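Local coordinates for protein putative angiotensinogen (Lampetra fluviatilis, PDB 5INW) that belongs to the serpin family, binds heparin and inhibits thrombin, with heparin promoting the inhibition by a template mechanism, at residues K180-Y185 with T238-V243; Q187-V192 with S198-V203; N254-D259 with V345-P350; N263-V268 with S273-T278. The protein carries 1 engineered substitution. All coordinates share one frame; numbering follows the deposited sequence.

Interaction 1 of 4, residues K180-Y185 with T238-V243; sequences KGLWLY and TSLVIV
L182 meets L240 through a single methyl pair, L182 CD2 and L240 CD1, 3.9 Å apart. L182 gives up the most surface of any residue here, and its CD2 also lies 3.8 Å from S239 O, so one methyl touches both the carbonyl oxygen of S239 and the side chain of L240. With CG anti to the backbone N (chi1 175°), the leucine is directed from its loop toward the strand. L240 starts differently: its CB is not aimed at the loop, but CG turns to the side of the backbone N (chi1 -70°) and carries CD1 back to the contact. The two leucine side chains cross at about a right angle. S239 takes part through its carbonyl oxygen and through CB, which is 4.2 Å from L182 CD2, while its hydroxyl is engaged by Q386 OE1.

S239 and L240 together face I416 of strand 405-417, which defines a classic beta bulge. Strand 238-251 runs antiparallel both to 405-417 and to 168-179, and this order fits the large central sheet of a cleaved serpin, in which the cut reactive loop has entered as an extra strand. The segment K180-Y185 leaves the end of strand 168-179 and leads into helix 186-196, with Y185 as its N-cap.

Only 119 Å² is buried in total, all of it through van der Waals packing, and the nearest alpha carbons, those of L182 and S239, stay 7.5 Å apart. W183 O is hydrogen-bonded to T383 OG1, and L182 also touches T383.

Interaction 2 of 4, residues Q187-V192 with S198-V203; sequences QFTRTV and SNVRSV
T189 and V200 are brought together by their first torsions. In T189 (chi1 54°) the hydroxyl OG1 lies between the backbone N and the carbonyl carbon and is bound to R186 O, which leaves CG2 anti to the carbonyl carbon. In V200 (chi1 171°) CG2 likewise stands anti to the carbonyl carbon. The methyls T189 CG2 and V200 CG2 then come within 4.2 Å as the two side chains cross at about a right angle.

V192, one helical turn further on, adds a second methyl to the same place: its CG2 is 4.2 Å from V200 CG2 and 3.7 Å from S198 O. Its other branch works inside the helix, where CG1 rides 3.8 Å above the plane of the F188 ring, offset toward the rim. V192 thus faces both ways, with one methyl for the strand and one for its own helix.

The polar link is a weak hydrogen bond, S198 N to V192 O, long at 3.3 Å but straight, with 172° at the hydrogen. S198 OG turns to N199 O, a 2.8 Å bond, approaching from above the carbonyl plane rather than on a lone pair.

V200 also packs on L184 and on S178 of strand 168-179, which runs parallel to 200-203. Strand 168-179, helix 186-196 and strand 200-203 thus form a beta-alpha-beta unit at the edge of the central serpin sheet.

Interaction 3 of 4, residues N254-D259 with V345-P350; sequences NKFEPD and VQLSLP
F256 points its ring at two leucines of strand 345-359, L347 and L349, crossing each of their side chains at about a right angle. The segment 345-350 lies in what corresponds to sheet C of serpins, between strand 273-283 and a parallel strand of the C-terminal peptide, a separate chain after cleavage. Q346, L347 and S348 pair with that peptide, so the sheet continues across the chain boundary.

Alternation along the strand sets up the contact. L347 and L349 are two residues apart and send their CB atoms toward F256, whereas S348 between them points away. Both leucines have CG anti to the backbone N (chi1 180° and -175°), and each presents its CD2 to the aromatic. F256 has CG anti to its carbonyl carbon (chi1 -67°), which extends the ring toward the strand; the alpha carbons of F256 and L349 remain 9.7 Å apart, so side chains alone close the distance.

The loop carrying F256 follows strand 238-251. The ring makes an edge-to-face stack with W252 and also touches M279 and Q281 of strand 273-283, while K255 NZ forms a salt bridge with E404 OE2. This bridge places the loop beside the start of strand 405-417, probably the inserted reactive loop.

Just 116 Å² is covered, all of it apolar and buried. Both methyls approach the ring obliquely and converge on its far end: F256 CZ lies 3.8 Å from L349 CD2 and 3.9 Å from L347 CD2, and F256 CE2 is 4.0 Å from the same L347 methyl.

Interaction 4 of 4, residues N263-V268 with S273-T278; sequences NVRFWV and SMMVPT
M275 meets N263 with CB and CE, and R265 with SD. Its CB starts 4.2 Å from N263 CB; CG, on the side of the backbone N, leads to SD, which sits 3.9 Å from R265 N and close to R265 CG. Bends at chi2 (-45°) and chi3 then fold the tip back, bringing CE within 3.6 Å of N263 CB. R265 and M275 lie side by side, pointing the same way.

Further along this face S273 CB sits over the W267 six-membered ring, 3.4 Å from its centroid and 14° off the normal, a CH-pi contact. An alanine in place of W267 would probably leave S273 CB without its aromatic cover and open a gap at this end of the hairpin.

Backbone pairing supplies the register. V264 and V276 form an antiparallel hydrogen-bonded pair, with V276 N reaching V264 O at 3.0 Å and 177°, and it is flanked by the non-hydrogen-bonded pairs N263 with P277 and R265 with M275. On the other face V276 CG2 meets F266 CB, and T278 packs crosswise on V264.

The two strands form a beta hairpin at one end of the molecule. Strand 273-283 pairs on with strand 345-359, whose P350 touches F266 and V276, while the C-terminal peptide, a separate chain, covers F266 with R10 and V276 with P33 and hydrogen-bonds the backbone of W267.

In the fold
The four contacts form two clusters at opposite sides of the chain's centre. Interactions 1 and 2, with centres about 9 Å apart, touch through the loop that leads into helix 186-196: L184 CD1 lies 3.9 Å from V200 CG1. Interactions 3 and 4, about 15 Å apart by their centres, join through neighbouring strands, P350 CB being 3.8 Å from V276 CG1. Between the clusters, the centres of interactions 1 and 3 are about 49 Å apart and their nearest atoms about 28 Å. Strand 405-417, probably the inserted reactive loop, links the two ends: I416 lies beside interaction 1, while the beginning of the strand lies near interaction 3.

Interaction 1 of 4, residues K180-Y185 with T238-V243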
loop_
_atom_site.group_PDB
_atom_site.type_symbol
_atom_site.label_atom_id
_atom_site.label_comp_id
_atom_site.label_asym_id
_atom_site.label_seq_id
_atom_site.Cartn_x
_atom_site.Cartn_y
_atom_site.Cartn_z
ATOM N N LYS A 180 7.929 -11.415 26.154
ATOM C CA LYS A 180 8.941 -12.407 26.508
ATOM C C LYS A 180 8.388 -13.522 27.360
ATOM O O LYS A 180 8.688 -14.680 27.117
ATOM C CB LYS A 180 10.137 -11.768 27.224
ATOM C CG LYS A 180 11.371 -12.664 27.255
ATOM C CD LYS A 180 12.532 -11.975 27.948
ATOM C CE LYS A 180 12.391 -12.163 29.447
ATOM N NZ LYS A 180 13.522 -11.595 30.211
ATOM N N GLY A 181 7.564 -13.202 28.324
ATOM C CA GLY A 181 6.932 -14.287 29.085
ATOM C C GLY A 181 5.854 -15.141 28.387
ATOM O O GLY A 181 5.473 -16.170 28.884
ATOM N N LEU A 182 5.363 -14.707 27.239
ATOM C CA LEU A 182 4.043 -15.078 26.771
ATOM C C LEU A 182 4.094 -16.315 25.888
ATOM O O LEU A 182 4.654 -16.258 24.783
ATOM C CB LEU A 182 3.417 -13.900 26.002
ATOM C CG LEU A 182 2.088 -14.181 25.340
ATOM C CD1 LEU A 182 1.030 -14.373 26.415
ATOM C CD2 LEU A 182 1.700 -13.071 24.381
ATOM N N TRP A 183 3.408 -17.366 26.343
ATOM C CA TRP A 183 3.308 -18.647 25.654
ATOM C C TRP A 183 2.397 -18.482 24.425
ATOM O O TRP A 183 1.304 -17.938 24.514
ATOM C CB TRP A 183 2.760 -19.789 26.573
ATOM C CG TRP A 183 3.780 -20.247 27.703
ATOM C CD1 TRP A 183 4.624 -19.431 28.421
ATOM C CD2 TRP A 183 4.117 -21.609 28.120
ATOM N NE1 TRP A 183 5.440 -20.174 29.248
ATOM C CE2 TRP A 183 5.161 -21.506 29.088
ATOM C CE3 TRP A 183 3.639 -22.896 27.776
ATOM C CZ2 TRP A 183 5.720 -22.640 29.734
ATOM C CZ3 TRP A 183 4.207 -24.028 28.418
ATOM C CH2 TRP A 183 5.234 -23.881 29.386
ATOM N N LEU A 184 2.871 -18.979 23.286
ATOM C CA LEU A 184 2.153 -18.957 22.034
ATOM C C LEU A 184 1.839 -20.374 21.594
ATOM O O LEU A 184 2.641 -21.317 21.797
ATOM C CB LEU A 184 3.006 -18.260 20.985
ATOM C CG LEU A 184 3.473 -16.839 21.359
ATOM C CD1 LEU A 184 4.282 -16.288 20.211
ATOM C CD2 LEU A 184 2.351 -15.835 21.636
ATOM N N TYR A 185 0.669 -20.546 21.006
ATOM C CA TYR A 185 0.343 -21.818 20.421
ATOM C C TYR A 185 1.201 -22.052 19.206
ATOM O O TYR A 185 1.478 -21.117 18.447
ATOM C CB TYR A 185 -1.112 -21.865 20.003
ATOM C CG TYR A 185 -2.089 -21.867 21.152
ATOM C CD1 TYR A 185 -2.089 -22.899 22.108
ATOM C CD2 TYR A 185 -3.033 -20.885 21.251
ATOM C CE1 TYR A 185 -3.001 -22.918 23.149
ATOM C CE2 TYR A 185 -3.951 -20.891 22.259
ATOM C CZ TYR A 185 -3.948 -21.890 23.214
ATOM O OH TYR A 185 -4.956 -21.828 24.165
ATOM N N THR A 238 1.879 -4.161 26.232
ATOM C CA THR A 238 1.935 -4.731 24.928
ATOM C C THR A 238 2.387 -6.153 25.013
ATOM O O THR A 238 3.395 -6.501 25.685
ATOM C CB THR A 238 2.869 -3.947 24.011
ATOM O OG1 THR A 238 2.324 -2.637 23.879
ATOM C CG2 THR A 238 2.953 -4.594 22.611
ATOM N N SER A 239 1.647 -6.943 24.262
ATOM C CA SER A 239 1.806 -8.361 24.223
ATOM C C SER A 239 2.303 -8.882 22.878
ATOM O O SER A 239 3.089 -9.833 22.870
ATOM C CB SER A 239 0.493 -9.010 24.634
ATOM O OG SER A 239 0.508 -9.180 26.045
ATOM N N LEU A 240 1.893 -8.265 21.767
ATOM C CA LEU A 240 2.570 -8.484 20.477
ATOM C C LEU A 240 2.552 -7.242 19.619
ATOM O O LEU A 240 1.696 -6.377 19.804
ATOM C CB LEU A 240 1.899 -9.562 19.649
ATOM C CG LEU A 240 2.012 -10.997 20.107
ATOM C CD1 LEU A 240 0.802 -11.323 20.992
ATOM C CD2 LEU A 240 2.118 -11.924 18.886
ATOM N N VAL A 241 3.481 -7.205 18.660
ATOM C CA VAL A 241 3.528 -6.195 17.615
ATOM C C VAL A 241 3.790 -6.895 16.300
ATOM O O VAL A 241 4.773 -7.588 16.200
ATOM C CB VAL A 241 4.655 -5.189 17.875
ATOM C CG1 VAL A 241 4.693 -4.136 16.774
ATOM C CG2 VAL A 241 4.399 -4.521 19.191
ATOM N N ILE A 242 2.945 -6.683 15.298
ATOM C CA ILE A 242 3.071 -7.299 13.977
ATOM C C ILE A 242 3.471 -6.204 13.033
ATOM O O ILE A 242 2.965 -5.139 13.129
ATOM C CB ILE A 242 1.708 -7.854 13.502
ATOM C CG1 ILE A 242 1.320 -9.064 14.369
ATOM C CG2 ILE A 242 1.712 -8.277 12.042
ATOM C CD1 ILE A 242 -0.157 -9.384 14.335
ATOM N N VAL A 243 4.377 -6.500 12.118
ATOM C CA VAL A 243 4.944 -5.491 11.206
ATOM C C VAL A 243 4.996 -6.057 9.810
ATOM O O VAL A 243 5.491 -7.157 9.591
ATOM C CB VAL A 243 6.393 -5.142 11.613
ATOM C CG1 VAL A 243 7.105 -4.388 10.512
ATOM C CG2 VAL A 243 6.393 -4.391 12.928
#

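Interaction 2 of 4, residues Q187-V192 with S198-V203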
loop_
_atom_site.group_PDB
_atom_site.type_symbol
_atom_site.label_atom_id
_atom_site.label_comp_id
_atom_site.label_asym_id
_atom_site.label_seq_id
_atom_site.Cartn_x
_atom_site.Cartn_y
_atom_site.Cartn_z
ATOM N N GLN A 187 0.524 -23.802 16.475
ATOM C CA GLN A 187 -0.156 -23.820 15.198
ATOM C C GLN A 187 -0.155 -22.385 14.669
ATOM O O GLN A 187 -0.027 -22.131 13.432
ATOM C CB GLN A 187 -1.558 -24.445 15.337
ATOM C CG GLN A 187 -1.558 -25.933 15.675
ATOM C CD GLN A 187 -1.652 -26.241 17.163
ATOM O OE1 GLN A 187 -1.407 -25.382 18.034
ATOM N NE2 GLN A 187 -1.973 -27.513 17.473
ATOM N N PHE A 188 -0.219 -21.446 15.607
ATOM C CA PHE A 188 -0.060 -20.041 15.261
ATOM C C PHE A 188 1.346 -19.710 14.753
ATOM O O PHE A 188 1.479 -19.077 13.724
ATOM C CB PHE A 188 -0.412 -19.136 16.430
ATOM C CG PHE A 188 -0.128 -17.698 16.157
ATOM C CD1 PHE A 188 -1.015 -16.938 15.374
ATOM C CD2 PHE A 188 1.010 -17.086 16.657
ATOM C CE1 PHE A 188 -0.797 -15.588 15.124
ATOM C CE2 PHE A 188 1.253 -15.719 16.394
ATOM C CZ PHE A 188 0.352 -14.977 15.620
ATOM N N THR A 189 2.393 -20.140 15.456
ATOM C CA THR A 189 3.768 -19.742 15.085
ATOM C C THR A 189 4.256 -20.324 13.795
ATOM O O THR A 189 4.942 -19.646 13.033
ATOM C CB THR A 189 4.799 -20.139 16.139
ATOM O OG1 THR A 189 4.703 -21.533 16.407
ATOM C CG2 THR A 189 4.562 -19.358 17.365
ATOM N N ARG A 190 3.829 -21.544 13.543
ATOM C CA ARG A 190 4.139 -22.229 12.324
ATOM C C ARG A 190 3.344 -21.735 11.136
ATOM O O ARG A 190 3.924 -21.682 10.037
ATOM C CB ARG A 190 3.871 -23.713 12.454
ATOM C CG ARG A 190 4.802 -24.351 13.419
ATOM C CD ARG A 190 4.552 -25.822 13.434
ATOM N NE ARG A 190 5.651 -26.500 14.117
ATOM C CZ ARG A 190 5.711 -27.801 14.351
ATOM N NH1 ARG A 190 4.748 -28.590 13.920
ATOM N NH2 ARG A 190 6.725 -28.298 15.033
ATOM N N THR A 191 2.048 -21.417 11.277
ATOM C CA THR A 191 1.351 -20.835 10.103
ATOM C C THR A 191 1.912 -19.454 9.797
ATOM O O THR A 191 1.953 -19.098 8.621
ATOM C CB THR A 191 -0.176 -20.733 10.179
ATOM O OG1 THR A 191 -0.475 -20.046 11.342
ATOM C CG2 THR A 191 -0.852 -22.090 10.248
ATOM N N VAL A 192 2.365 -18.698 10.795
ATOM C CA VAL A 192 3.020 -17.418 10.448
ATOM C C VAL A 192 4.412 -17.557 9.849
ATOM O O VAL A 192 4.811 -16.686 9.064
ATOM C CB VAL A 192 3.037 -16.297 11.550
ATOM C CG1 VAL A 192 1.652 -16.117 12.170
ATOM C CG2 VAL A 192 4.122 -16.516 12.568
ATOM N N SER A 198 7.779 -15.285 8.675
ATOM C CA SER A 198 8.280 -14.631 9.883
ATOM C C SER A 198 8.467 -15.657 10.959
ATOM O O SER A 198 7.565 -16.408 11.260
ATOM C CB SER A 198 7.311 -13.590 10.414
ATOM O OG SER A 198 7.899 -12.992 11.568
ATOM N N ASN A 199 9.653 -15.684 11.540
ATOM C CA ASN A 199 9.841 -16.261 12.861
ATOM C C ASN A 199 9.563 -15.229 13.882
ATOM O O ASN A 199 9.590 -14.052 13.562
ATOM C CB ASN A 199 11.200 -16.861 13.034
ATOM C CG ASN A 199 11.198 -18.331 12.658
ATOM O OD1 ASN A 199 11.629 -18.685 11.573
ATOM N ND2 ASN A 199 10.645 -19.201 13.548
ATOM N N VAL A 200 9.112 -15.678 15.044
ATOM C CA VAL A 200 8.585 -14.797 16.078
ATOM C C VAL A 200 9.724 -14.479 16.959
ATOM O O VAL A 200 10.351 -15.388 17.440
ATOM C CB VAL A 200 7.499 -15.485 16.940
ATOM C CG1 VAL A 200 7.124 -14.614 18.133
ATOM C CG2 VAL A 200 6.273 -15.766 16.106
ATOM N N ARG A 201 10.017 -13.196 17.126
ATOM C CA ARG A 201 11.112 -12.773 18.010
ATOM C C ARG A 201 10.468 -12.295 19.305
ATOM O O ARG A 201 9.474 -11.574 19.275
ATOM C CB ARG A 201 11.997 -11.682 17.358
ATOM C CG ARG A 201 12.552 -11.968 15.943
ATOM C CD ARG A 201 13.443 -13.218 15.837
ATOM N NE ARG A 201 13.466 -13.864 14.494
ATOM C CZ ARG A 201 14.288 -14.865 14.109
ATOM N NH1 ARG A 201 15.180 -15.388 14.945
ATOM N NH2 ARG A 201 14.231 -15.356 12.870
ATOM N N SER A 202 11.002 -12.723 20.440
ATOM C CA SER A 202 10.499 -12.267 21.736
ATOM C C SER A 202 11.223 -11.001 22.237
ATOM O O SER A 202 12.346 -10.717 21.840
ATOM C CB SER A 202 10.564 -13.376 22.780
ATOM O OG SER A 202 11.854 -13.879 22.832
ATOM N N VAL A 203 10.519 -10.221 23.064
ATOM C CA VAL A 203 10.979 -8.897 23.470
ATOM C C VAL A 203 10.459 -8.569 24.827
ATOM O O VAL A 203 9.343 -8.984 25.173
ATOM C CB VAL A 203 10.444 -7.807 22.543
ATOM C CG1 VAL A 203 10.883 -6.422 22.998
ATOM C CG2 VAL A 203 10.907 -8.047 21.127
#

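Interaction 3 of 4, residues N254-D259 with V345-P350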
loop_
_atom_site.group_PDB
_atom_site.type_symbol
_atom_site.label_atom_id
_atom_site.label_comp_id
_atom_site.label_asym_id
_atom_site.label_seq_id
_atom_site.Cartn_x
_atom_site.Cartn_y
_atom_site.Cartn_z
ATOM N N ASN A 254 11.031 4.290 -19.919
ATOM C CA ASN A 254 11.459 5.453 -20.654
ATOM C C ASN A 254 11.856 6.465 -19.628
ATOM O O ASN A 254 11.026 7.151 -19.046
ATOM C CB ASN A 254 10.304 5.984 -21.453
ATOM C CG ASN A 254 9.538 4.891 -22.113
ATOM O OD1 ASN A 254 9.946 4.422 -23.171
ATOM N ND2 ASN A 254 8.418 4.466 -21.504
ATOM N N LYS A 255 13.145 6.544 -19.367
ATOM C CA LYS A 255 13.653 7.492 -18.384
ATOM C C LYS A 255 13.581 8.931 -18.900
ATOM O O LYS A 255 13.779 9.166 -20.070
ATOM C CB LYS A 255 15.082 7.127 -18.005
ATOM C CG LYS A 255 15.210 5.797 -17.265
ATOM C CD LYS A 255 16.517 5.757 -16.505
ATOM C CE LYS A 255 16.915 4.347 -16.170
ATOM N NZ LYS A 255 18.244 4.382 -15.516
ATOM N N PHE A 256 13.278 9.870 -18.009
ATOM C CA PHE A 256 13.150 11.283 -18.357
ATOM C C PHE A 256 14.523 11.875 -18.406
ATOM O O PHE A 256 15.405 11.437 -17.688
ATOM C CB PHE A 256 12.411 12.073 -17.285
ATOM C CG PHE A 256 10.969 11.712 -17.137
ATOM C CD1 PHE A 256 10.572 10.669 -16.259
ATOM C CD2 PHE A 256 9.983 12.421 -17.808
ATOM C CE1 PHE A 256 9.225 10.338 -16.098
ATOM C CE2 PHE A 256 8.635 12.095 -17.644
ATOM C CZ PHE A 256 8.258 11.052 -16.799
ATOM N N GLU A 257 14.676 12.915 -19.209
ATOM C CA GLU A 257 15.922 13.663 -19.259
ATOM C C GLU A 257 15.856 14.778 -18.180
ATOM O O GLU A 257 14.884 15.553 -18.138
ATOM C CB GLU A 257 16.176 14.183 -20.702
ATOM C CG GLU A 257 17.519 14.862 -20.950
ATOM C CD GLU A 257 18.766 14.007 -20.665
ATOM O OE1 GLU A 257 18.677 12.736 -20.682
ATOM O OE2 GLU A 257 19.860 14.622 -20.437
ATOM N N PRO A 258 16.874 14.839 -17.286
ATOM C CA PRO A 258 17.004 15.961 -16.340
ATOM C C PRO A 258 17.069 17.340 -16.984
ATOM O O PRO A 258 16.401 18.260 -16.511
ATOM C CB PRO A 258 18.320 15.673 -15.638
ATOM C CG PRO A 258 18.391 14.184 -15.644
ATOM C CD PRO A 258 17.866 13.782 -16.989
ATOM N N ASP A 259 17.815 17.464 -18.080
ATOM C CA ASP A 259 17.815 18.690 -18.885
ATOM C C ASP A 259 16.412 19.239 -19.207
ATOM O O ASP A 259 16.242 20.443 -19.277
ATOM C CB ASP A 259 18.605 18.485 -20.171
ATOM C CG ASP A 259 20.077 18.309 -19.911
ATOM O OD1 ASP A 259 20.442 17.364 -19.174
ATOM O OD2 ASP A 259 20.869 19.115 -20.444
ATOM N N VAL A 345 3.995 10.388 -27.424
ATOM C CA VAL A 345 3.148 11.268 -26.622
ATOM C C VAL A 345 3.996 12.339 -25.935
ATOM O O VAL A 345 5.174 12.091 -25.598
ATOM C CB VAL A 345 2.422 10.458 -25.536
ATOM C CG1 VAL A 345 1.503 11.352 -24.720
ATOM C CG2 VAL A 345 1.636 9.324 -26.178
ATOM N N GLN A 346 3.393 13.504 -25.709
ATOM C CA GLN A 346 4.033 14.600 -24.990
ATOM C C GLN A 346 3.633 14.572 -23.529
ATOM O O GLN A 346 2.515 14.936 -23.186
ATOM C CB GLN A 346 3.599 15.930 -25.593
ATOM C CG GLN A 346 4.058 16.145 -27.019
ATOM C CD GLN A 346 5.543 16.403 -27.109
ATOM O OE1 GLN A 346 6.257 16.338 -26.089
ATOM N NE2 GLN A 346 6.035 16.695 -28.321
ATOM N N LEU A 347 4.541 14.136 -22.660
ATOM C CA LEU A 347 4.191 13.958 -21.252
ATOM C C LEU A 347 4.846 15.008 -20.407
ATOM O O LEU A 347 6.011 15.325 -20.617
ATOM C CB LEU A 347 4.602 12.583 -20.748
ATOM C CG LEU A 347 4.295 12.277 -19.271
ATOM C CD1 LEU A 347 2.817 12.239 -18.969
ATOM C CD2 LEU A 347 4.941 10.960 -18.855
ATOM N N SER A 348 4.087 15.522 -19.449
ATOM C CA SER A 348 4.561 16.465 -18.424
ATOM C C SER A 348 4.143 15.890 -17.046
ATOM O O SER A 348 2.951 15.642 -16.823
ATOM C CB SER A 348 3.932 17.854 -18.641
ATOM O OG SER A 348 3.709 18.136 -20.030
ATOM N N LEU A 349 5.109 15.630 -16.159
ATOM C CA LEU A 349 4.872 14.968 -14.872
ATOM C C LEU A 349 5.709 15.552 -13.740
ATOM O O LEU A 349 6.943 15.548 -13.854
ATOM C CB LEU A 349 5.241 13.482 -14.980
ATOM C CG LEU A 349 5.000 12.496 -13.812
ATOM C CD1 LEU A 349 3.514 12.374 -13.565
ATOM C CD2 LEU A 349 5.595 11.116 -14.117
ATOM N N PRO A 350 5.064 15.952 -12.607
ATOM C CA PRO A 350 5.798 16.439 -11.432
ATOM C C PRO A 350 6.834 15.459 -10.873
ATOM O O PRO A 350 6.667 14.256 -10.995
ATOM C CB PRO A 350 4.696 16.682 -10.409
ATOM C CG PRO A 350 3.489 17.003 -11.220
ATOM C CD PRO A 350 3.610 16.168 -12.462
#

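Interaction 4 of 4, residues N263-V268 with S273-T278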
loop_
_atom_site.group_PDB
_atom_site.type_symbol
_atom_site.label_atom_id
_atom_site.label_comp_id
_atom_site.label_asym_id
_atom_site.label_seq_id
_atom_site.Cartn_x
_atom_site.Cartn_y
_atom_site.Cartn_z
ATOM N N ASN A 263 10.380 24.325 -13.644
ATOM C CA ASN A 263 9.235 24.566 -12.763
ATOM C C ASN A 263 8.010 24.895 -13.609
ATOM O O ASN A 263 8.136 25.506 -14.650
ATOM C CB ASN A 263 9.524 25.715 -11.800
ATOM C CG ASN A 263 10.729 25.456 -10.902
ATOM O OD1 ASN A 263 11.077 24.331 -10.614
ATOM N ND2 ASN A 263 11.369 26.515 -10.468
ATOM N N VAL A 264 6.833 24.494 -13.175
ATOM C CA VAL A 264 5.587 24.744 -13.909
ATOM C C VAL A 264 4.486 24.889 -12.854
ATOM O O VAL A 264 4.556 24.259 -11.779
ATOM C CB VAL A 264 5.267 23.573 -14.873
ATOM C CG1 VAL A 264 3.836 23.642 -15.434
ATOM C CG2 VAL A 264 6.305 23.483 -15.985
ATOM N N ARG A 265 3.491 25.724 -13.141
ATOM C CA ARG A 265 2.359 25.861 -12.243
ATOM C C ARG A 265 1.632 24.554 -12.261
ATOM O O ARG A 265 1.224 24.065 -13.332
ATOM C CB ARG A 265 1.397 26.982 -12.643
ATOM C CG ARG A 265 1.846 28.390 -12.242
ATOM C CD ARG A 265 1.163 29.477 -13.067
ATOM N NE ARG A 265 1.985 30.685 -13.055
ATOM C CZ ARG A 265 3.084 30.888 -13.796
ATOM N NH1 ARG A 265 3.538 29.967 -14.651
ATOM N NH2 ARG A 265 3.742 32.046 -13.685
ATOM N N PHE A 266 1.535 23.968 -11.071
ATOM C CA PHE A 266 0.648 22.845 -10.810
ATOM C C PHE A 266 -0.574 23.437 -10.139
ATOM O O PHE A 266 -0.459 24.104 -9.106
ATOM C CB PHE A 266 1.328 21.824 -9.906
ATOM C CG PHE A 266 0.505 20.572 -9.629
ATOM C CD1 PHE A 266 0.618 19.452 -10.444
ATOM C CD2 PHE A 266 -0.339 20.498 -8.510
ATOM C CE1 PHE A 266 -0.113 18.300 -10.170
ATOM C CE2 PHE A 266 -1.083 19.367 -8.246
ATOM C CZ PHE A 266 -0.966 18.266 -9.073
ATOM N N TRP A 267 -1.742 23.171 -10.720
ATOM C CA TRP A 267 -3.011 23.670 -10.210
ATOM C C TRP A 267 -3.692 22.630 -9.283
ATOM O O TRP A 267 -4.353 21.712 -9.755
ATOM C CB TRP A 267 -3.908 24.084 -11.384
ATOM C CG TRP A 267 -3.364 25.301 -12.074
ATOM C CD1 TRP A 267 -2.632 25.345 -13.243
ATOM C CD2 TRP A 267 -3.445 26.655 -11.611
ATOM N NE1 TRP A 267 -2.276 26.637 -13.540
ATOM C CE2 TRP A 267 -2.764 27.467 -12.564
ATOM C CE3 TRP A 267 -4.040 27.272 -10.495
ATOM C CZ2 TRP A 267 -2.665 28.880 -12.433
ATOM C CZ3 TRP A 267 -3.951 28.679 -10.371
ATOM C CH2 TRP A 267 -3.263 29.462 -11.334
ATOM N N VAL A 268 -3.545 22.840 -7.969
ATOM C CA VAL A 268 -4.287 22.106 -6.918
ATOM C C VAL A 268 -5.806 22.237 -7.067
ATOM O O VAL A 268 -6.556 21.401 -6.547
ATOM C CB VAL A 268 -3.917 22.600 -5.469
ATOM C CG1 VAL A 268 -4.651 21.803 -4.370
ATOM C CG2 VAL A 268 -2.403 22.546 -5.219
ATOM N N SER A 273 -2.264 27.673 -6.945
ATOM C CA SER A 273 -1.161 27.071 -7.722
ATOM C C SER A 273 0.163 27.063 -6.958
ATOM O O SER A 273 0.271 27.644 -5.873
ATOM C CB SER A 273 -0.956 27.827 -9.035
ATOM O OG SER A 273 -0.065 28.925 -8.896
ATOM N N MET A 274 1.164 26.409 -7.543
ATOM C CA MET A 274 2.523 26.388 -6.990
ATOM C C MET A 274 3.561 25.938 -8.031
ATOM O O MET A 274 3.215 25.248 -8.984
ATOM C CB MET A 274 2.593 25.496 -5.723
ATOM C CG MET A 274 2.374 24.009 -5.967
ATOM S SD MET A 274 2.049 22.934 -4.549
ATOM C CE MET A 274 3.130 23.651 -3.314
ATOM N N MET A 275 4.828 26.320 -7.827
ATOM C CA MET A 275 5.912 25.991 -8.761
ATOM C C MET A 275 6.523 24.624 -8.451
ATOM O O MET A 275 7.238 24.456 -7.461
ATOM C CB MET A 275 7.001 27.069 -8.778
ATOM C CG MET A 275 6.570 28.369 -9.448
ATOM S SD MET A 275 5.672 28.235 -11.031
ATOM C CE MET A 275 6.998 28.256 -12.241
ATOM N N VAL A 276 6.236 23.646 -9.318
ATOM C CA VAL A 276 6.663 22.269 -9.103
ATOM C C VAL A 276 7.643 21.829 -10.185
ATOM O O VAL A 276 7.298 21.915 -11.362
ATOM C CB VAL A 276 5.452 21.325 -9.099
ATOM C CG1 VAL A 276 5.866 19.911 -8.693
ATOM C CG2 VAL A 276 4.406 21.841 -8.143
ATOM N N PRO A 277 8.852 21.371 -9.791
ATOM C CA PRO A 277 9.779 20.928 -10.809
ATOM C C PRO A 277 9.114 19.822 -11.572
ATOM O O PRO A 277 8.749 18.816 -10.981
ATOM C CB PRO A 277 10.988 20.404 -10.013
ATOM C CG PRO A 277 10.465 20.069 -8.674
ATOM C CD PRO A 277 9.346 21.056 -8.436
ATOM N N THR A 278 8.901 20.050 -12.859
ATOM C CA THR A 278 8.041 19.217 -13.686
ATOM C C THR A 278 8.913 18.630 -14.759
ATOM O O THR A 278 9.706 19.342 -15.375
ATOM C CB THR A 278 6.883 20.075 -14.267
ATOM O OG1 THR A 278 6.116 20.637 -13.189
ATOM C CG2 THR A 278 5.950 19.253 -15.165
#